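Local atomic coordinates of putative hydroxymethylglutaryl-CoA synthase (PDB entry 3SQZ), a protein that probably catalyses the condensation of acetyl-CoA with acetoacetyl-CoA to give hydroxymethylglutaryl-CoA, and binds coenzyme A in a thiolase-type fold. Residues A[268-271]-A[272-275]; A[297-300]-A[301-304]; A[245-248]-A[249-252]; A[177-181]-A[182-186]; A[319-322]-A[323-327]. One frame throughout, in Å; residues are numbered along the deposited sequence.

Interaction 1 of 5, residues A[268-271]-A[272-275]. With COA (coenzyme A), chain D.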
# COMPACT_ATOMS: atom_id res chain seq x y z
N LEU A 268 -6.31 -2.14 3.99
CA LEU A 268 -7.32 -1.13 3.66
C LEU A 268 -7.78 -1.14 2.20
O LEU A 268 -7.54 -0.20 1.45
CB LEU A 268 -6.78 0.27 4.02
CG LEU A 268 -7.09 0.74 5.44
CD1 LEU A 268 -6.19 1.90 5.84
CD2 LEU A 268 -8.55 1.15 5.51
N PRO A 269 -8.46 -2.21 1.79
CA PRO A 269 -9.02 -2.21 0.43
C PRO A 269 -10.17 -1.20 0.32
O PRO A 269 -10.41 -0.66 -0.75
CB PRO A 269 -9.52 -3.64 0.25
CG PRO A 269 -9.78 -4.13 1.63
CD PRO A 269 -8.78 -3.44 2.53
N PHE A 270 -10.87 -0.99 1.42
CA PHE A 270 -11.82 0.10 1.59
C PHE A 270 -12.01 0.26 3.10
O PHE A 270 -11.90 -0.71 3.84
CB PHE A 270 -13.13 -0.13 0.83
CG PHE A 270 -13.84 -1.42 1.16
CD1 PHE A 270 -14.97 -1.43 1.99
CD2 PHE A 270 -13.42 -2.63 0.62
CE1 PHE A 270 -15.64 -2.61 2.27
CE2 PHE A 270 -14.08 -3.82 0.91
CZ PHE A 270 -15.19 -3.81 1.73
N PRO A 271 -12.25 1.50 3.58
CA PRO A 271 -12.19 1.68 5.03
C PRO A 271 -13.26 0.93 5.83
O PRO A 271 -12.99 0.57 6.97
CB PRO A 271 -12.30 3.20 5.20
CG PRO A 271 -11.73 3.74 3.94
CD PRO A 271 -12.21 2.79 2.87
N LYS A 272 -14.44 0.69 5.26
CA LYS A 272 -15.44 -0.09 5.98
C LYS A 272 -14.93 -1.49 6.38
O LYS A 272 -15.24 -1.96 7.47
CB LYS A 272 -16.75 -0.19 5.18
CG LYS A 272 -17.78 -1.16 5.77
CD LYS A 272 -18.31 -0.71 7.13
CE LYS A 272 -19.24 0.49 7.03
NZ LYS A 272 -20.48 0.20 6.23
N LEU A 273 -14.15 -2.14 5.52
CA LEU A 273 -13.64 -3.46 5.87
C LEU A 273 -12.70 -3.38 7.07
O LEU A 273 -12.76 -4.21 7.97
CB LEU A 273 -12.95 -4.14 4.68
CG LEU A 273 -12.48 -5.57 4.97
CD1 LEU A 273 -13.64 -6.44 5.42
CD2 LEU A 273 -11.82 -6.17 3.73
N ALA A 274 -11.84 -2.37 7.08
CA ALA A 274 -10.94 -2.17 8.20
C ALA A 274 -11.71 -1.89 9.49
O ALA A 274 -11.33 -2.35 10.56
CB ALA A 274 -9.96 -1.05 7.92
N LEU A 275 -12.80 -1.13 9.39
CA LEU A 275 -13.66 -0.88 10.54
C LEU A 275 -14.27 -2.17 11.08
O LEU A 275 -14.35 -2.39 12.29
CB LEU A 275 -14.75 0.14 10.19
CG LEU A 275 -15.77 0.44 11.29
CD1 LEU A 275 -15.11 1.01 12.54
CD2 LEU A 275 -16.84 1.38 10.76
N1A COA D . -26.43 3.85 2.54
C2A COA D . -25.46 3.35 3.33
N3A COA D . -24.86 2.14 3.03
C4A COA D . -25.26 1.46 1.92
C5A COA D . -26.26 1.96 1.09
C6A COA D . -26.84 3.14 1.39
N6A COA D . -27.87 3.67 0.54
N7A COA D . -26.45 1.08 0.06
C8A COA D . -25.61 0.05 0.22
N9A COA D . -24.88 0.30 1.41
C1B COA D . -23.76 -0.49 1.90
C2B COA D . -23.87 -1.75 2.80
O2B COA D . -24.90 -2.15 3.59
C3B COA D . -22.40 -2.08 3.01
O3B COA D . -21.74 -2.07 4.21
P3B COA D . -21.91 -3.19 5.26
O7A COA D . -21.10 -4.46 4.79
O8A COA D . -21.29 -2.60 6.57
O9A COA D . -23.37 -3.52 5.44
C4B COA D . -21.81 -1.66 1.72
O4B COA D . -22.35 -0.33 1.56
C5B COA D . -21.46 -2.58 0.60
O5B COA D . -22.70 -3.02 0.11
P1A COA D . -22.75 -4.06 -1.09
O1A COA D . -21.93 -5.36 -0.72
O2A COA D . -24.19 -4.39 -1.41
O3A COA D . -22.05 -3.33 -2.32
P2A COA D . -21.48 -4.06 -3.60
O4A COA D . -22.35 -5.32 -3.96
O5A COA D . -21.46 -3.10 -4.76
O6A COA D . -19.98 -4.55 -3.29
CBP COA D . -17.76 -4.50 -2.32
CCP COA D . -19.14 -3.89 -2.39
CDP COA D . -17.87 -5.91 -1.84
CEP COA D . -16.89 -3.72 -1.36
CAP COA D . -17.18 -4.45 -3.70
OAP COA D . -16.82 -3.18 -4.07
C9P COA D . -16.03 -5.42 -3.89
O9P COA D . -16.19 -6.63 -4.02
N8P COA D . -14.69 -4.81 -3.97
C7P COA D . -13.49 -5.62 -3.98
C6P COA D . -13.17 -6.26 -2.64
C5P COA D . -11.83 -6.99 -2.63
O5P COA D . -10.95 -6.71 -3.42
N4P COA D . -11.58 -7.96 -1.59
C3P COA D . -10.26 -8.60 -1.49
C2P COA D . -9.42 -8.21 -0.31
S1P COA D . -10.23 -8.21 1.26

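Interaction 2 of 5, residues A[297-300]-A[301-304]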
# COMPACT_ATOMS: atom_id res chain seq x y z
N ASN A 297 -7.46 6.64 16.96
CA ASN A 297 -6.33 6.23 16.13
C ASN A 297 -6.78 5.44 14.91
O ASN A 297 -6.21 5.60 13.82
CB ASN A 297 -5.28 5.49 16.95
CG ASN A 297 -4.49 6.43 17.84
OD1 ASN A 297 -3.82 6.01 18.80
ND2 ASN A 297 -4.56 7.71 17.54
N PHE A 298 -7.80 4.61 15.06
CA PHE A 298 -8.38 3.95 13.89
C PHE A 298 -8.86 4.98 12.86
O PHE A 298 -8.55 4.89 11.66
CB PHE A 298 -9.52 3.00 14.26
CG PHE A 298 -10.19 2.45 13.05
CD1 PHE A 298 -9.59 1.43 12.33
CD2 PHE A 298 -11.35 3.03 12.55
CE1 PHE A 298 -10.16 0.96 11.16
CE2 PHE A 298 -11.92 2.56 11.39
CZ PHE A 298 -11.32 1.52 10.69
N GLU A 299 -9.61 5.98 13.32
CA GLU A 299 -10.11 7.01 12.42
C GLU A 299 -8.97 7.77 11.74
O GLU A 299 -9.05 8.08 10.55
CB GLU A 299 -11.04 7.96 13.17
CG GLU A 299 -12.30 7.28 13.69
CD GLU A 299 -13.21 6.79 12.57
OE1 GLU A 299 -13.29 7.46 11.52
OE2 GLU A 299 -13.84 5.73 12.75
N ALA A 300 -7.90 8.05 12.48
CA ALA A 300 -6.73 8.70 11.89
C ALA A 300 -6.14 7.83 10.77
O ALA A 300 -5.71 8.34 9.74
CB ALA A 300 -5.68 8.98 12.95
N SER A 301 -6.11 6.52 10.99
CA SER A 301 -5.47 5.59 10.07
C SER A 301 -6.18 5.45 8.72
O SER A 301 -5.55 5.04 7.75
CB SER A 301 -5.26 4.22 10.72
OG SER A 301 -6.44 3.43 10.69
N ILE A 302 -7.47 5.78 8.66
CA ILE A 302 -8.21 5.62 7.41
C ILE A 302 -8.37 6.90 6.60
O ILE A 302 -8.92 6.88 5.50
CB ILE A 302 -9.60 4.96 7.64
CG1 ILE A 302 -10.54 5.88 8.43
CG2 ILE A 302 -9.44 3.61 8.32
CD1 ILE A 302 -11.94 5.30 8.59
N LEU A 303 -7.86 8.01 7.12
CA LEU A 303 -8.05 9.31 6.48
C LEU A 303 -7.54 9.35 5.04
O LEU A 303 -8.23 9.82 4.15
CB LEU A 303 -7.34 10.38 7.29
CG LEU A 303 -7.99 11.72 7.62
CD1 LEU A 303 -9.47 11.59 7.95
CD2 LEU A 303 -7.24 12.32 8.80
N TYR A 304 -6.33 8.85 4.80
CA TYR A 304 -5.79 8.91 3.44
C TYR A 304 -6.53 7.96 2.50
O TYR A 304 -6.84 8.32 1.36
CB TYR A 304 -4.29 8.63 3.41
CG TYR A 304 -3.45 9.66 4.14
CD1 TYR A 304 -3.95 10.93 4.45
CD2 TYR A 304 -2.15 9.36 4.52
CE1 TYR A 304 -3.17 11.86 5.12
CE2 TYR A 304 -1.37 10.28 5.19
CZ TYR A 304 -1.89 11.53 5.49
OH TYR A 304 -1.13 12.46 6.16

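Interaction 3 of 5, residues A[245-248]-A[249-252]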
# COMPACT_ATOMS: atom_id res chain seq x y z
N THR A 245 -8.65 -15.54 13.87
CA THR A 245 -7.88 -16.73 14.23
C THR A 245 -6.39 -16.43 14.38
O THR A 245 -5.73 -16.98 15.25
CB THR A 245 -8.11 -17.90 13.24
OG1 THR A 245 -7.79 -17.48 11.90
CG2 THR A 245 -9.56 -18.37 13.29
N THR A 246 -5.86 -15.55 13.53
CA THR A 246 -4.45 -15.21 13.63
C THR A 246 -4.19 -14.39 14.90
O THR A 246 -3.22 -14.62 15.61
CB THR A 246 -3.93 -14.48 12.38
OG1 THR A 246 -4.28 -15.24 11.21
CG2 THR A 246 -2.42 -14.32 12.44
N TRP A 247 -5.09 -13.46 15.20
CA TRP A 247 -4.93 -12.63 16.40
C TRP A 247 -5.08 -13.46 17.67
O TRP A 247 -4.33 -13.26 18.64
CB TRP A 247 -5.92 -11.47 16.36
CG TRP A 247 -5.98 -10.62 17.60
CD1 TRP A 247 -7.11 -10.35 18.33
CD2 TRP A 247 -4.91 -9.90 18.25
NE1 TRP A 247 -6.80 -9.53 19.39
CE2 TRP A 247 -5.46 -9.24 19.37
CE3 TRP A 247 -3.53 -9.77 18.00
CZ2 TRP A 247 -4.70 -8.45 20.23
CZ3 TRP A 247 -2.78 -8.98 18.87
CH2 TRP A 247 -3.36 -8.34 19.97
N ALA A 248 -6.01 -14.41 17.68
CA ALA A 248 -6.16 -15.28 18.85
C ALA A 248 -4.87 -16.04 19.10
O ALA A 248 -4.39 -16.12 20.24
CB ALA A 248 -7.32 -16.24 18.66
N GLU A 249 -4.30 -16.61 18.05
CA GLU A 249 -3.09 -17.41 18.19
C GLU A 249 -1.88 -16.53 18.54
O GLU A 249 -1.01 -16.95 19.30
CB GLU A 249 -2.85 -18.24 16.93
CG GLU A 249 -1.64 -19.17 17.00
CD GLU A 249 -1.78 -20.30 18.01
OE1 GLU A 249 -2.91 -20.57 18.49
OE2 GLU A 249 -0.75 -20.94 18.32
N TYR A 250 -1.85 -15.32 18.00
CA TYR A 250 -0.78 -14.37 18.29
C TYR A 250 -0.73 -14.05 19.79
O TYR A 250 0.33 -14.09 20.42
CB TYR A 250 -0.97 -13.07 17.48
CG TYR A 250 0.22 -12.15 17.56
CD1 TYR A 250 1.21 -12.18 16.59
CD2 TYR A 250 0.36 -11.24 18.61
CE1 TYR A 250 2.32 -11.35 16.66
CE2 TYR A 250 1.45 -10.40 18.69
CZ TYR A 250 2.43 -10.47 17.72
OH TYR A 250 3.53 -9.65 17.79
N GLN A 251 -1.89 -13.72 20.35
CA GLN A 251 -1.98 -13.42 21.77
C GLN A 251 -1.46 -14.58 22.61
O GLN A 251 -0.77 -14.36 23.61
CB GLN A 251 -3.43 -13.11 22.15
CG GLN A 251 -3.90 -11.79 21.61
CD GLN A 251 -5.38 -11.60 21.78
OE1 GLN A 251 -6.18 -12.03 20.95
NE2 GLN A 251 -5.77 -10.95 22.87
N LYS A 252 -1.81 -15.80 22.22
CA LYS A 252 -1.38 -16.98 22.96
C LYS A 252 0.13 -17.19 22.90
O LYS A 252 0.76 -17.46 23.91
CB LYS A 252 -2.07 -18.24 22.43
CG LYS A 252 -3.57 -18.26 22.63
CD LYS A 252 -4.17 -19.56 22.10
CE LYS A 252 -5.68 -19.56 22.21
NZ LYS A 252 -6.13 -19.35 23.61

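Interaction 4 of 5, residues A[177-181]-A[182-186]. With COA (coenzyme A), chain D.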
# COMPACT_ATOMS: atom_id res chain seq x y z
N TYR A 177 -10.67 -2.87 -11.41
CA TYR A 177 -11.65 -3.95 -11.32
C TYR A 177 -12.56 -4.04 -12.54
O TYR A 177 -13.06 -5.12 -12.85
CB TYR A 177 -12.53 -3.80 -10.08
CG TYR A 177 -11.87 -4.12 -8.76
CD1 TYR A 177 -12.12 -5.32 -8.11
CD2 TYR A 177 -11.04 -3.21 -8.14
CE1 TYR A 177 -11.56 -5.59 -6.88
CE2 TYR A 177 -10.46 -3.47 -6.92
CZ TYR A 177 -10.73 -4.66 -6.29
OH TYR A 177 -10.15 -4.90 -5.06
N GLY A 178 -12.79 -2.92 -13.21
CA GLY A 178 -13.60 -2.91 -14.42
C GLY A 178 -14.88 -2.10 -14.31
O GLY A 178 -15.52 -2.01 -13.26
N ILE A 179 -15.26 -1.49 -15.43
CA ILE A 179 -16.49 -0.72 -15.50
C ILE A 179 -17.71 -1.59 -15.18
O ILE A 179 -17.88 -2.67 -15.75
CB ILE A 179 -16.66 -0.11 -16.90
CG1 ILE A 179 -15.52 0.87 -17.17
CG2 ILE A 179 -18.02 0.56 -17.04
CD1 ILE A 179 -15.44 1.35 -18.60
N GLY A 180 -18.56 -1.11 -14.28
CA GLY A 180 -19.81 -1.79 -13.99
C GLY A 180 -19.69 -2.95 -13.02
O GLY A 180 -20.69 -3.57 -12.68
N THR A 181 -18.48 -3.23 -12.55
CA THR A 181 -18.27 -4.33 -11.61
C THR A 181 -18.48 -3.87 -10.18
O THR A 181 -18.35 -2.68 -9.88
CB THR A 181 -16.85 -4.92 -11.71
OG1 THR A 181 -15.90 -3.95 -11.28
CG2 THR A 181 -16.54 -5.35 -13.14
N PRO A 182 -18.77 -4.80 -9.26
CA PRO A 182 -18.89 -4.38 -7.87
C PRO A 182 -17.60 -3.72 -7.37
O PRO A 182 -17.67 -2.77 -6.59
CB PRO A 182 -19.16 -5.70 -7.13
CG PRO A 182 -19.85 -6.55 -8.16
CD PRO A 182 -19.17 -6.21 -9.46
N GLY A 183 -16.45 -4.20 -7.82
CA GLY A 183 -15.18 -3.66 -7.37
C GLY A 183 -14.79 -2.31 -7.95
O GLY A 183 -13.78 -1.75 -7.56
N GLU A 184 -15.58 -1.79 -8.89
CA GLU A 184 -15.24 -0.51 -9.50
C GLU A 184 -15.08 0.58 -8.45
O GLU A 184 -14.25 1.49 -8.58
CB GLU A 184 -16.29 -0.11 -10.53
CG GLU A 184 -15.82 1.04 -11.39
CD GLU A 184 -16.82 1.46 -12.46
OE1 GLU A 184 -16.41 2.22 -13.35
OE2 GLU A 184 -18.00 1.05 -12.41
N SER A 185 -15.90 0.49 -7.40
CA SER A 185 -15.87 1.47 -6.34
C SER A 185 -14.69 1.30 -5.38
O SER A 185 -14.49 2.16 -4.52
CB SER A 185 -17.17 1.42 -5.55
OG SER A 185 -17.36 0.12 -5.04
N THR A 186 -13.94 0.21 -5.50
CA THR A 186 -12.77 -0.03 -4.66
C THR A 186 -11.49 -0.09 -5.48
O THR A 186 -10.58 -0.89 -5.21
CB THR A 186 -12.93 -1.29 -3.76
OG1 THR A 186 -13.14 -2.46 -4.57
CG2 THR A 186 -14.11 -1.11 -2.83
N1A COA D . -26.43 3.85 2.54
C2A COA D . -25.46 3.35 3.33
N3A COA D . -24.86 2.14 3.03
C4A COA D . -25.26 1.46 1.92
C5A COA D . -26.26 1.96 1.09
C6A COA D . -26.84 3.14 1.39
N6A COA D . -27.87 3.67 0.54
N7A COA D . -26.45 1.08 0.06
C8A COA D . -25.61 0.05 0.22
N9A COA D . -24.88 0.30 1.41
C1B COA D . -23.76 -0.49 1.90
C2B COA D . -23.87 -1.75 2.80
O2B COA D . -24.90 -2.15 3.59
C3B COA D . -22.40 -2.08 3.01
O3B COA D . -21.74 -2.07 4.21
P3B COA D . -21.91 -3.19 5.26
O7A COA D . -21.10 -4.46 4.79
O8A COA D . -21.29 -2.60 6.57
O9A COA D . -23.37 -3.52 5.44
C4B COA D . -21.81 -1.66 1.72
O4B COA D . -22.35 -0.33 1.56
C5B COA D . -21.46 -2.58 0.60
O5B COA D . -22.70 -3.02 0.11
P1A COA D . -22.75 -4.06 -1.09
O1A COA D . -21.93 -5.36 -0.72
O2A COA D . -24.19 -4.39 -1.41
O3A COA D . -22.05 -3.33 -2.32
P2A COA D . -21.48 -4.06 -3.60
O4A COA D . -22.35 -5.32 -3.96
O5A COA D . -21.46 -3.10 -4.76
O6A COA D . -19.98 -4.55 -3.29
CBP COA D . -17.76 -4.50 -2.32
CCP COA D . -19.14 -3.89 -2.39
CDP COA D . -17.87 -5.91 -1.84
CEP COA D . -16.89 -3.72 -1.36
CAP COA D . -17.18 -4.45 -3.70
OAP COA D . -16.82 -3.18 -4.07
C9P COA D . -16.03 -5.42 -3.89
O9P COA D . -16.19 -6.63 -4.02
N8P COA D . -14.69 -4.81 -3.97
C7P COA D . -13.49 -5.62 -3.98
C6P COA D . -13.17 -6.26 -2.64
C5P COA D . -11.83 -6.99 -2.63
O5P COA D . -10.95 -6.71 -3.42
N4P COA D . -11.58 -7.96 -1.59
C3P COA D . -10.26 -8.60 -1.49
C2P COA D . -9.42 -8.21 -0.31
S1P COA D . -10.23 -8.21 1.26
O HOH W 1 -19.71 -0.39 -10.81

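Interaction 5 of 5, residues A[319-322]-A[323-327]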
# COMPACT_ATOMS: atom_id res chain seq x y z
N GLY A 319 -2.17 3.21 5.61
CA GLY A 319 -2.88 3.43 6.86
C GLY A 319 -1.94 3.73 8.01
O GLY A 319 -2.23 4.58 8.85
N LEU A 320 -0.80 3.03 8.07
CA LEU A 320 0.22 3.35 9.07
C LEU A 320 0.66 4.81 8.92
O LEU A 320 0.74 5.57 9.89
CB LEU A 320 1.41 2.40 8.93
CG LEU A 320 2.61 2.73 9.83
CD1 LEU A 320 2.29 2.64 11.33
CD2 LEU A 320 3.80 1.83 9.48
N LEU A 321 0.94 5.22 7.69
CA LEU A 321 1.38 6.59 7.43
C LEU A 321 0.30 7.60 7.84
O LEU A 321 0.58 8.60 8.49
CB LEU A 321 1.73 6.73 5.96
CG LEU A 321 2.31 8.08 5.53
CD1 LEU A 321 3.61 8.41 6.27
CD2 LEU A 321 2.51 8.07 4.02
N SER A 322 -0.94 7.32 7.46
CA SER A 322 -2.07 8.16 7.81
C SER A 322 -2.20 8.27 9.34
O SER A 322 -2.40 9.36 9.88
CB SER A 322 -3.33 7.56 7.20
OG SER A 322 -4.44 8.43 7.30
N LEU A 323 -2.08 7.14 10.03
CA LEU A 323 -2.09 7.13 11.49
C LEU A 323 -1.01 8.04 12.07
O LEU A 323 -1.28 8.87 12.93
CB LEU A 323 -1.87 5.70 11.98
CG LEU A 323 -1.61 5.55 13.48
CD1 LEU A 323 -2.85 5.95 14.31
CD2 LEU A 323 -1.16 4.13 13.80
N LEU A 324 0.23 7.87 11.61
CA LEU A 324 1.33 8.61 12.21
C LEU A 324 1.22 10.10 11.96
O LEU A 324 1.61 10.90 12.81
CB LEU A 324 2.67 8.09 11.69
CG LEU A 324 2.96 6.62 11.99
CD1 LEU A 324 4.41 6.32 11.64
CD2 LEU A 324 2.67 6.28 13.45
N GLU A 325 0.69 10.47 10.80
CA GLU A 325 0.56 11.87 10.41
C GLU A 325 -0.70 12.55 10.95
O GLU A 325 -0.82 13.77 10.91
CB GLU A 325 0.67 12.02 8.89
CG GLU A 325 2.09 11.77 8.42
CD GLU A 325 2.32 11.86 6.92
OE1 GLU A 325 1.36 11.90 6.12
OE2 GLU A 325 3.51 11.89 6.53
N ASN A 326 -1.64 11.77 11.48
CA ASN A 326 -2.92 12.33 11.91
C ASN A 326 -3.35 12.04 13.33
O ASN A 326 -4.23 12.73 13.85
CB ASN A 326 -4.02 11.96 10.91
CG ASN A 326 -3.78 12.59 9.56
OD1 ASN A 326 -4.08 13.76 9.35
ND2 ASN A 326 -3.18 11.83 8.65
N SER A 327 -2.75 11.07 13.99
CA SER A 327 -3.05 10.86 15.40
C SER A 327 -2.54 12.03 16.22
O SER A 327 -1.43 12.52 15.99
CB SER A 327 -2.42 9.58 15.94
OG SER A 327 -2.58 9.51 17.35

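Interaction 1 of 5, residues A[268-271]-A[272-275]
Phe270 and Leu273 meet where the loop after strand 263-266 turns into helix 271-279, with Phe270 at the N-cap position. Over one face of the Phe270 ring lies Leu273 CB, 3.9 Å from the ring centroid, in a CH-pi contact; the opposite face takes the methyl CEP of coenzyme A, which comes within 3.5 Å of Phe270 CZ. Lys272 CB sits at the ring edge, 3.9 Å from Phe270 CD1. The lysine chain then bends at chi2, chi3 and chi4, each between 63° and 72°, and curls around one phosphate oxygen, CG, CD and CE all passing close to O8A. NZ donates to O8A of coenzyme A at 2.9 Å and, weakly, to O3B, and it is also hydrogen-bonded to Gly70 O. Further along Leu273, CD2 reaches Pro269 CG at 3.6 Å and lies equally near the thiol sulfur S1P of the cofactor. Leu268 CD2 packs on Ala274 CB, and Leu275 N donates to Pro271 O, closing the first helical turn. The short segment thus serves both ends of coenzyme A: an apolar wall for the pantetheine arm and a cationic grip on the 3'-phosphate, whose negative charge the ammonium would partly offset.

Interaction 2 of 5, residues A[297-300]-A[301-304]
Ser301 OG donates to Phe298 O at 2.7 Å, a hydroxyl folded back onto the carbonyl three residues earlier in helix 288-302. A chi1 of 80° places OG between the backbone N and the carbonyl carbon, within reach of the Phe298 carbonyl. Ser301 N donates to Asn297 O at 3.0 Å, with a weak second approach to Phe298 O. Phe298 O therefore receives the serine hydroxyl together with weak bonds from Ser301 N and Ile302 N. The next amides are held less firmly: Ile302 N to Glu299 O and Leu303 N to Ala300 O, both 3.4 Å, are weak and span three residues. Outside this polar core, Ile302 CG2 lies over a face of the Phe298 ring, 4.1 Å from its centroid, while Ile302 CD1 touches the rim at Phe298 CE2, 3.9 Å away. Glu299 runs beside Ile302 in the same direction; its OE2 is in the plane of the Phe298 ring, at the edge, and forms a salt bridge with Lys295. Phe298 also packs on Ala274 and Leu275 of helix 271-279. The serine bond is common within helices; the shift from four-residue to three-residue spacing is the 3-10-like tightening typical of an alpha-helix nearing its C-terminus.

Interaction 3 of 5, residues A[245-248]-A[249-252]
Gln251 lies across one face of the Trp247 indole, one turn further along helix 232-254. Its CG stands 3.7 Å from the centroid of the six-membered ring and only 10° off the ring normal, a CH-pi contact almost directly over the face. Beyond CG the chain runs on extended, and the terminal amide stacks on the indole with the two planes 15° apart. The CD carbon comes within 3.4 Å of Trp247 CE2, so the group is laid flat on the ring system and not stood on end against it. Trp247 has CG anti to the backbone N (chi1 173°), which swings the indole along the helix toward the following turn. The same torsion brings its far rim to Tyr250, where Trp247 CZ3 meets Tyr250 CD2 at 3.9 Å as the two side chains pass at a slant. The backbone that carries these side chains forms regular alpha-helical bonds: Tyr250 N donates to Thr246 O at 2.8 Å, and Gln251 N to Trp247 O at 3.0 Å in a nearly straight bond. Glu249 N and Lys252 N repeat the pattern to Thr245 O and Ala248 O. Further out, Glu249 forms a salt bridge with Arg253, and the hydroxyls of Thr245 and Thr246 bond back to Asp241 O and Met242 O and also to Gln212 OE1 of strand 203-213. The indole meets Phe264 of strand 263-266 edge-to-face, while Tyr250 packs on Ile349 and Thr351 of strand 346-354 and on Leu210 of strand 203-213, its OH bonded to Glu208 O, so this side of the helix lies against the central sheet.

Interaction 4 of 5, residues A[177-181]-A[182-186]
The Tyr177 ring has Gly183 and Thr186 over one face. Gly183 CA lies 4.0 Å from the ring centroid in a CH-pi contact, and Thr186 OG1 stands above the rim of the same face. At the ring edge, in its plane, is O5P of coenzyme A, which accepts a bond from Tyr177 OH at 2.6 Å. The segment belongs to the loop between strands 166-175 and 188-198, and Gly178 to Thr181 form a type II beta turn. Having no side chain, Gly183 can lay its CA and carbonyl directly on the ring. From the loop, coenzyme A is gripped at two further points: its OAP hydroxyl donates to Pro182 O, and its amide N8P donates to Thr186 OG1 at 2.9 Å. Thr186 OG1 in turn donates to Gly183 O, alongside Thr186 N and from the same face of that carbonyl, so the ligand-binding hydroxyl is positioned by the backbone of its own loop. The turn is braced in a similar way, with Thr181 OG1 and Thr181 N both donating to Gly178 O. Glu184, its CG anti to the backbone N (chi1 -168°) and its chain extended beyond, reaches back along the turn beside Ile179. Its carboxylate also pairs with Arg60 and bonds to Tyr381, which tie the turn to helix 53-60 and helix 378-385. Glu184 N donates to Thr181 O at 3.1 Å, from above the carbonyl plane. A water donates both to Thr181 O and to Glu184 OE2, and that same carboxylate oxygen takes the Gly180 N-H at 2.9 Å, from above the carboxylate plane.

Interaction 5 of 5, residues A[319-322]-A[323-327]
Leu323 opens the last turns of helix 315-326 by donating its N to Gly319 O at 2.8 Å; its CB rests against the same oxygen, and its side chain continues to Ile336 of strand 335-342 and Cys265 of strand 263-266. Leu324 N follows with a bond to Leu320 O at 2.9 Å. The Leu324 side chain sits over that carbonyl too, CG only 3.2 Å from Leu320 O, and touches Leu320 CD1 at 4.1 Å, so the two leucines form a continuous apolar strip that also meets Ile336. Glu325 N donates to Leu321 O at 3.0 Å. Its chain, extended beyond CG, passes Leu321, whose CD1 is 3.5 Å from Glu325 OE2, so a methyl group packs against the carboxylate. The acid itself is well supplied with partners: OE1 pairs with Arg366 and Tyr304 OH, and OE2 accepts from Gln363 N, an environment that would probably stabilise its negative charge. At Asn326 the side chain turns back toward the helix: a chi1 of -65° carries the amide back beside Ser322 O, and ND2 donates to it at 2.9 Å. The bond uses a lone pair of the carbonyl in its plane, and the oxygen also lies within the asparagine amide plane. Ser322 OG is bonded to Ala300 O and Tyr304 N. Ser327 then leaves helical geometry; its N and Asn326 N both donate to Leu323 O from one face of that carbonyl. Shared acceptance by a late carbonyl, with an asparagine amide folded back onto the preceding turn, marks the C-terminal end of helix 315-326.

How the interactions relate
Interactions 1, 2 and 5 are buried and form one connected layer: Leu268 packs on Ile302 and on Gly319, while Ala274 and Leu275 meet Phe298. Interactions 2 and 5, their centres only about 6 Å apart, join the ends of helices 288-302 and 315-326 through polar contacts, whereas interactions 1 and 2 meet by packing. Interaction 4 lies in a partly exposed loop, yet it shares coenzyme A with interaction 1, and Thr186 touches Phe270 beside the cofactor. Interaction 3 stands apart near the periphery, at least about 12 Å from the others between nearest atoms. Ligand-directed bonds distinguish interactions 1 and 4; helix-end bonding, interactions 2 and 5; amide-indole stacking, interaction 3.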